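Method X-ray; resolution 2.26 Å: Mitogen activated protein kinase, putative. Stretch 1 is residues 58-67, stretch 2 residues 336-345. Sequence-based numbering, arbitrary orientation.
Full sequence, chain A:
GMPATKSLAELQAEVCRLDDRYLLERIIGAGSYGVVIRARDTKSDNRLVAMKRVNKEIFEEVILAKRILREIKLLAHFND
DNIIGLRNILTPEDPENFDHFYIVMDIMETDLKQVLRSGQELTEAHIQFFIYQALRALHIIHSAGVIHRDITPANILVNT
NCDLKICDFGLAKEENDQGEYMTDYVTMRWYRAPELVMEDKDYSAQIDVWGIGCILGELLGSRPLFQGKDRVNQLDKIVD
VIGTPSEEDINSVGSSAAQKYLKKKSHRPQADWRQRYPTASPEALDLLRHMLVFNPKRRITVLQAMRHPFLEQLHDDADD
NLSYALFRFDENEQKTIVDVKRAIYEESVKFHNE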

ATOM      1  N   ILE A  58      19.987   0.627  -0.301  1.00 22.51           N
ATOM      2  CA  ILE A  58      19.174   1.806  -0.576  1.00 25.72           C
ATOM      3  C   ILE A  58      20.065   2.999  -0.928  1.00 29.36           C
ATOM      4  O   ILE A  58      19.733   3.799  -1.805  1.00 31.05           O
ATOM      5  CB  ILE A  58      18.263   2.147   0.630  1.00 25.47           C
ATOM      6  CG1 ILE A  58      16.988   1.304   0.585  1.00 20.65           C
ATOM      7  CG2 ILE A  58      17.893   3.623   0.649  1.00 20.71           C
ATOM      8  CD1 ILE A  58      16.107   1.591  -0.614  1.00 30.28           C
ATOM      9  N   PHE A  59      21.211   3.093  -0.260  1.00 26.35           N
ATOM     10  CA  PHE A  59      22.119   4.219  -0.455  1.00 37.40           C
ATOM     11  C   PHE A  59      23.173   3.956  -1.526  1.00 37.56           C
ATOM     12  O   PHE A  59      24.183   4.657  -1.598  1.00 39.70           O
ATOM     13  CB  PHE A  59      22.795   4.578   0.868  1.00 41.76           C
ATOM     14  CG  PHE A  59      21.833   5.002   1.933  1.00 42.23           C
ATOM     15  CD1 PHE A  59      21.317   6.286   1.943  1.00 40.12           C
ATOM     16  CD2 PHE A  59      21.427   4.112   2.914  1.00 40.73           C
ATOM     17  CE1 PHE A  59      20.423   6.679   2.918  1.00 37.25           C
ATOM     18  CE2 PHE A  59      20.534   4.499   3.891  1.00 37.05           C
ATOM     19  CZ  PHE A  59      20.028   5.783   3.890  1.00 38.94           C
ATOM     20  N   GLU A  60      22.937   2.945  -2.356  1.00 30.49           N
ATOM     21  CA  GLU A  60      23.812   2.670  -3.489  1.00 33.74           C
ATOM     22  C   GLU A  60      23.258   3.331  -4.746  1.00 45.08           C
ATOM     23  O   GLU A  60      24.006   3.694  -5.654  1.00 49.22           O
ATOM     24  CB  GLU A  60      23.970   1.164  -3.704  1.00 30.00           C
ATOM     25  N   GLU A  61      21.938   3.484  -4.784  1.00 40.60           N
ATOM     26  CA  GLU A  61      21.265   4.138  -5.899  1.00 41.44           C
ATOM     27  C   GLU A  61      20.563   5.408  -5.429  1.00 34.97           C
ATOM     28  O   GLU A  61      19.964   5.433  -4.353  1.00 35.86           O
ATOM     29  CB  GLU A  61      20.260   3.189  -6.554  1.00 35.03           C
ATOM     30  N   VAL A  62      20.643   6.459  -6.237  1.00 25.46           N
ATOM     31  CA  VAL A  62      20.033   7.738  -5.892  1.00 30.60           C
ATOM     32  C   VAL A  62      18.509   7.637  -5.902  1.00 31.63           C
ATOM     33  O   VAL A  62      17.832   8.236  -5.066  1.00 23.37           O
ATOM     34  CB  VAL A  62      20.478   8.852  -6.859  1.00 36.24           C
ATOM     35  CG1 VAL A  62      19.996  10.207  -6.368  1.00 42.72           C
ATOM     36  CG2 VAL A  62      21.991   8.847  -7.004  1.00 39.13           C
ATOM     37  N   ILE A  63      17.981   6.870  -6.849  1.00 24.45           N
ATOM     38  CA  ILE A  63      16.540   6.691  -6.983  1.00 32.03           C
ATOM     39  C   ILE A  63      15.951   6.029  -5.742  1.00 26.66           C
ATOM     40  O   ILE A  63      14.920   6.462  -5.225  1.00 33.33           O
ATOM     41  CB  ILE A  63      16.190   5.843  -8.221  1.00 31.84           C
ATOM     42  CG1 ILE A  63      16.994   6.309  -9.438  1.00 39.67           C
ATOM     43  CG2 ILE A  63      14.694   5.894  -8.498  1.00 28.19           C
ATOM     44  CD1 ILE A  63      16.721   7.742  -9.842  1.00 46.95           C
ATOM     45  N   LEU A  64      16.616   4.981  -5.268  1.00 29.54           N
ATOM     46  CA  LEU A  64      16.169   4.247  -4.089  1.00 22.04           C
ATOM     47  C   LEU A  64      16.196   5.119  -2.838  1.00 29.29           C
ATOM     48  O   LEU A  64      15.284   5.068  -2.013  1.00 27.80           O
ATOM     49  CB  LEU A  64      17.035   3.003  -3.878  1.00 22.42           C
ATOM     50  CG  LEU A  64      16.872   1.872  -4.896  1.00 36.04           C
ATOM     51  CD1 LEU A  64      17.898   0.774  -4.653  1.00 23.76           C
ATOM     52  CD2 LEU A  64      15.460   1.312  -4.850  1.00 33.58           C
ATOM     53  N   ALA A  65      17.248   5.921  -2.707  1.00 22.68           N
ATOM     54  CA  ALA A  65      17.414   6.780  -1.541  1.00 22.55           C
ATOM     55  C   ALA A  65      16.395   7.916  -1.532  1.00 24.42           C
ATOM     56  O   ALA A  65      15.946   8.346  -0.471  1.00 20.68           O
ATOM     57  CB  ALA A  65      18.829   7.336  -1.492  1.00 28.16           C
ATOM     58  N   LYS A  66      16.034   8.402  -2.715  1.00 30.80           N
ATOM     59  CA  LYS A  66      15.034   9.459  -2.820  1.00 32.59           C
ATOM     60  C   LYS A  66      13.653   8.930  -2.444  1.00 31.84           C
ATOM     61  O   LYS A  66      12.816   9.668  -1.927  1.00 32.91           O
ATOM     62  CB  LYS A  66      15.013  10.049  -4.233  1.00 37.39           C
ATOM     63  CG  LYS A  66      16.179  10.980  -4.537  1.00 40.58           C
ATOM     64  CD  LYS A  66      16.247  11.330  -6.018  1.00 50.88           C
ATOM     65  CE  LYS A  66      15.149  12.304  -6.420  1.00 56.27           C
ATOM     66  NZ  LYS A  66      15.455  13.699  -5.997  1.00 60.62           N
ATOM     67  N   ARG A  67      13.425   7.645  -2.700  1.00 20.63           N
ATOM     68  CA  ARG A  67      12.158   7.012  -2.358  1.00 24.30           C
ATOM     69  C   ARG A  67      11.983   6.889  -0.849  1.00 28.23           C
ATOM     70  O   ARG A  67      10.895   7.128  -0.322  1.00 22.52           O
ATOM     71  CB  ARG A  67      12.052   5.629  -3.001  1.00 25.80           C
ATOM     72  CG  ARG A  67      11.810   5.644  -4.498  1.00 30.35           C
ATOM     73  CD  ARG A  67      11.625   4.232  -5.028  1.00 31.45           C
ATOM     74  NE  ARG A  67      11.433   4.204  -6.473  1.00 40.97           N
ATOM     75  CZ  ARG A  67      11.298   3.092  -7.186  1.00 44.92           C
ATOM     76  NH1 ARG A  67      11.127   3.159  -8.500  1.00 43.83           N
ATOM     77  NH2 ARG A  67      11.334   1.910  -6.586  1.00 43.05           N
ATOM     78  N   THR A 336      22.267  14.220  -5.075  1.00 36.02           N
ATOM     79  CA  THR A 336      23.118  13.048  -4.902  1.00 36.49           C
ATOM     80  C   THR A 336      22.717  12.252  -3.667  1.00 35.17           C
ATOM     81  O   THR A 336      21.828  12.657  -2.916  1.00 30.46           O
ATOM     82  CB  THR A 336      24.602  13.439  -4.785  1.00 41.78           C
ATOM     83  OG1 THR A 336      24.787  14.286  -3.644  1.00 47.24           O
ATOM     84  CG2 THR A 336      25.060  14.173  -6.036  1.00 39.91           C
ATOM     85  N   ILE A 337      23.380  11.118  -3.463  1.00 36.60           N
ATOM     86  CA  ILE A 337      23.104  10.252  -2.324  1.00 39.43           C
ATOM     87  C   ILE A 337      23.488  10.935  -1.012  1.00 37.77           C
ATOM     88  O   ILE A 337      22.796  10.796  -0.000  1.00 36.04           O
ATOM     89  CB  ILE A 337      23.850   8.906  -2.463  1.00 37.78           C
ATOM     90  CG1 ILE A 337      23.275   8.110  -3.636  1.00 33.70           C
ATOM     91  CG2 ILE A 337      23.754   8.091  -1.183  1.00 39.56           C
ATOM     92  CD1 ILE A 337      24.133   6.943  -4.069  1.00 45.54           C
ATOM     93  N   VAL A 338      24.582  11.690  -1.039  1.00 36.49           N
ATOM     94  CA  VAL A 338      25.019  12.453   0.125  1.00 35.36           C
ATOM     95  C   VAL A 338      23.965  13.485   0.524  1.00 34.42           C
ATOM     96  O   VAL A 338      23.676  13.668   1.707  1.00 32.07           O
ATOM     97  CB  VAL A 338      26.361  13.165  -0.142  1.00 39.10           C
ATOM     98  CG1 VAL A 338      26.805  13.948   1.086  1.00 30.55           C
ATOM     99  CG2 VAL A 338      27.424  12.157  -0.548  1.00 40.85           C
ATOM    100  N   ASP A 339      23.388  14.146  -0.475  1.00 27.13           N
ATOM    101  CA  ASP A 339      22.363  15.159  -0.242  1.00 27.02           C
ATOM    102  C   ASP A 339      21.104  14.552   0.373  1.00 30.12           C
ATOM    103  O   ASP A 339      20.412  15.202   1.157  1.00 28.92           O
ATOM    104  CB  ASP A 339      22.017  15.875  -1.549  1.00 35.20           C
ATOM    105  N   VAL A 340      20.813  13.306   0.014  1.00 23.33           N
ATOM    106  CA  VAL A 340      19.668  12.599   0.575  1.00 31.91           C
ATOM    107  C   VAL A 340      19.936  12.210   2.027  1.00 28.85           C
ATOM    108  O   VAL A 340      19.068  12.362   2.886  1.00 22.21           O
ATOM    109  CB  VAL A 340      19.326  11.336  -0.242  1.00 21.21           C
ATOM    110  CG1 VAL A 340      18.193  10.565   0.416  1.00 27.29           C
ATOM    111  CG2 VAL A 340      18.957  11.714  -1.668  1.00 23.56           C
ATOM    112  N   LYS A 341      21.144  11.717   2.293  1.00 29.57           N
ATOM    113  CA  LYS A 341      21.537  11.329   3.644  1.00 35.74           C
ATOM    114  C   LYS A 341      21.431  12.499   4.616  1.00 26.05           C
ATOM    115  O   LYS A 341      20.977  12.337   5.749  1.00 31.62           O
ATOM    116  CB  LYS A 341      22.965  10.777   3.655  1.00 40.40           C
ATOM    117  CG  LYS A 341      23.122   9.424   2.982  1.00 38.86           C
ATOM    118  CD  LYS A 341      24.538   8.897   3.142  1.00 33.09           C
ATOM    119  CE  LYS A 341      24.693   7.520   2.521  1.00 32.47           C
ATOM    120  NZ  LYS A 341      26.072   6.989   2.695  1.00 34.57           N
ATOM    121  N   ARG A 342      21.853  13.675   4.163  1.00 24.94           N
ATOM    122  CA  ARG A 342      21.785  14.880   4.981  1.00 35.25           C
ATOM    123  C   ARG A 342      20.338  15.271   5.258  1.00 38.04           C
ATOM    124  O   ARG A 342      20.008  15.746   6.344  1.00 40.46           O
ATOM    125  CB  ARG A 342      22.524  16.034   4.299  1.00 27.25           C
ATOM    126  N   ALA A 343      19.478  15.062   4.266  1.00 28.85           N
ATOM    127  CA  ALA A 343      18.062  15.384   4.395  1.00 31.11           C
ATOM    128  C   ALA A 343      17.370  14.440   5.371  1.00 39.97           C
ATOM    129  O   ALA A 343      16.436  14.831   6.072  1.00 46.09           O
ATOM    130  CB  ALA A 343      17.382  15.334   3.035  1.00 28.62           C
ATOM    131  N   ILE A 344      17.832  13.193   5.412  1.00 31.29           N
ATOM    132  CA  ILE A 344      17.265  12.198   6.314  1.00 23.23           C
ATOM    133  C   ILE A 344      17.601  12.526   7.765  1.00 28.49           C
ATOM    134  O   ILE A 344      16.755  12.383   8.652  1.00 27.70           O
ATOM    135  CB  ILE A 344      17.762  10.776   5.970  1.00 26.56           C
ATOM    136  CG1 ILE A 344      17.270  10.364   4.581  1.00 20.56           C
ATOM    137  CG2 ILE A 344      17.277   9.768   7.001  1.00 21.04           C
ATOM    138  CD1 ILE A 344      17.766   9.005   4.134  1.00 23.46           C
ATOM    139  N   TYR A 345      18.827  12.982   8.013  1.00 39.39           N
ATOM    140  CA  TYR A 345      19.221  13.361   9.365  1.00 42.73           C
ATOM    141  C   TYR A 345      18.454  14.604   9.812  1.00 37.68           C
ATOM    142  O   TYR A 345      18.161  14.767  10.995  1.00 40.04           O
ATOM    143  CB  TYR A 345      20.729  13.610   9.467  1.00 48.65           C
ATOM    144  CG  TYR A 345      21.236  13.615  10.895  1.00 58.31           C
ATOM    145  CD1 TYR A 345      21.812  12.480  11.447  1.00 66.31           C
ATOM    146  CD2 TYR A 345      21.123  14.747  11.697  1.00 66.29           C
ATOM    147  CE1 TYR A 345      22.264  12.468  12.754  1.00 76.49           C
ATOM    148  CE2 TYR A 345      21.574  14.745  13.007  1.00 75.29           C
ATOM    149  CZ  TYR A 345      22.145  13.602  13.529  1.00 80.03           C
ATOM    150  OH  TYR A 345      22.599  13.592  14.828  1.00 82.90           O
TER

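Two helices from distant parts of the chain lie nearly parallel here, running in the same direction with 15° between their axes and a closest approach of 9.5 Å. No hydrogen bond joins them among the modelled atoms, and the pairing rests on apolar packing that buries 440 Å² in all. Each helix is held by its own i to i+4 backbone bonds: Lys66 N bonds to Val62 O at 3.0 Å, and Ile344 N to Val340 O at 2.9 Å. Glu61 occupies the N-cap position of the first helix, while at the start of the second Thr336, with chi1 at p, lets OG1 accept a weak hydrogen bond from Asp339 N at 3.5 Å.

The register is set where Val62 CA comes within 5.3 Å of Ile337 CA. One turn on, Lys66 CA and Val340 CA are 6.5 Å apart. Ala65 points toward the second helix, and its lone methyl leaves room for Val340, whose CG1 sits 3.8 Å from Ala65 CB and 3.3 Å from Ala65 O. That carbonyl contact is van der Waals only. Val340 and Val62 both take the t rotamer, common for valine in helices; in Val62 it leaves CG2 3.7 Å from Ile337 CG1.

Ile337 has the m, t conformation, a favoured one for isoleucine in a helix. Its CA-to-CB bond points sideways, but chi2 near t extends the chain so that Ile337 CD1 comes nearer the first stretch, reaching 3.4 Å from Phe59 O and 3.6 Å from Glu60 O. The methyl thus packs against the backbone ahead of the first helix, while Ile337 CG2 lies at the edge of the Phe59 ring, near its plane.

Phe59 is the largest contributor from its stretch. With chi1 at m and chi2 at -80°, its ring extends along residues of the second helix spaced at helical intervals: Ile337, Lys341 and Ile344. Ile344, also m, t, points toward the first stretch and brings CD1 to 3.7 Å from Phe59 CE1, again at the ring edge. Lys341 starts sideways, yet its m, t, t, t chain is fully extended beyond chi1, carrying CE to 3.6 Å from Phe59 CD1. Its methylenes serve as apolar surface, while NZ is hydrogen-bonded elsewhere in the structure.

Lys66 meets Val340 only peripherally: its CA-to-CB bond points away, and Lys66 CG lies 4.1 Å from Val340 CG2. The lesson is economical: Ala65 lets Val340 pack close, and the extended Lys341 and Ile344 reach the Phe59 ring.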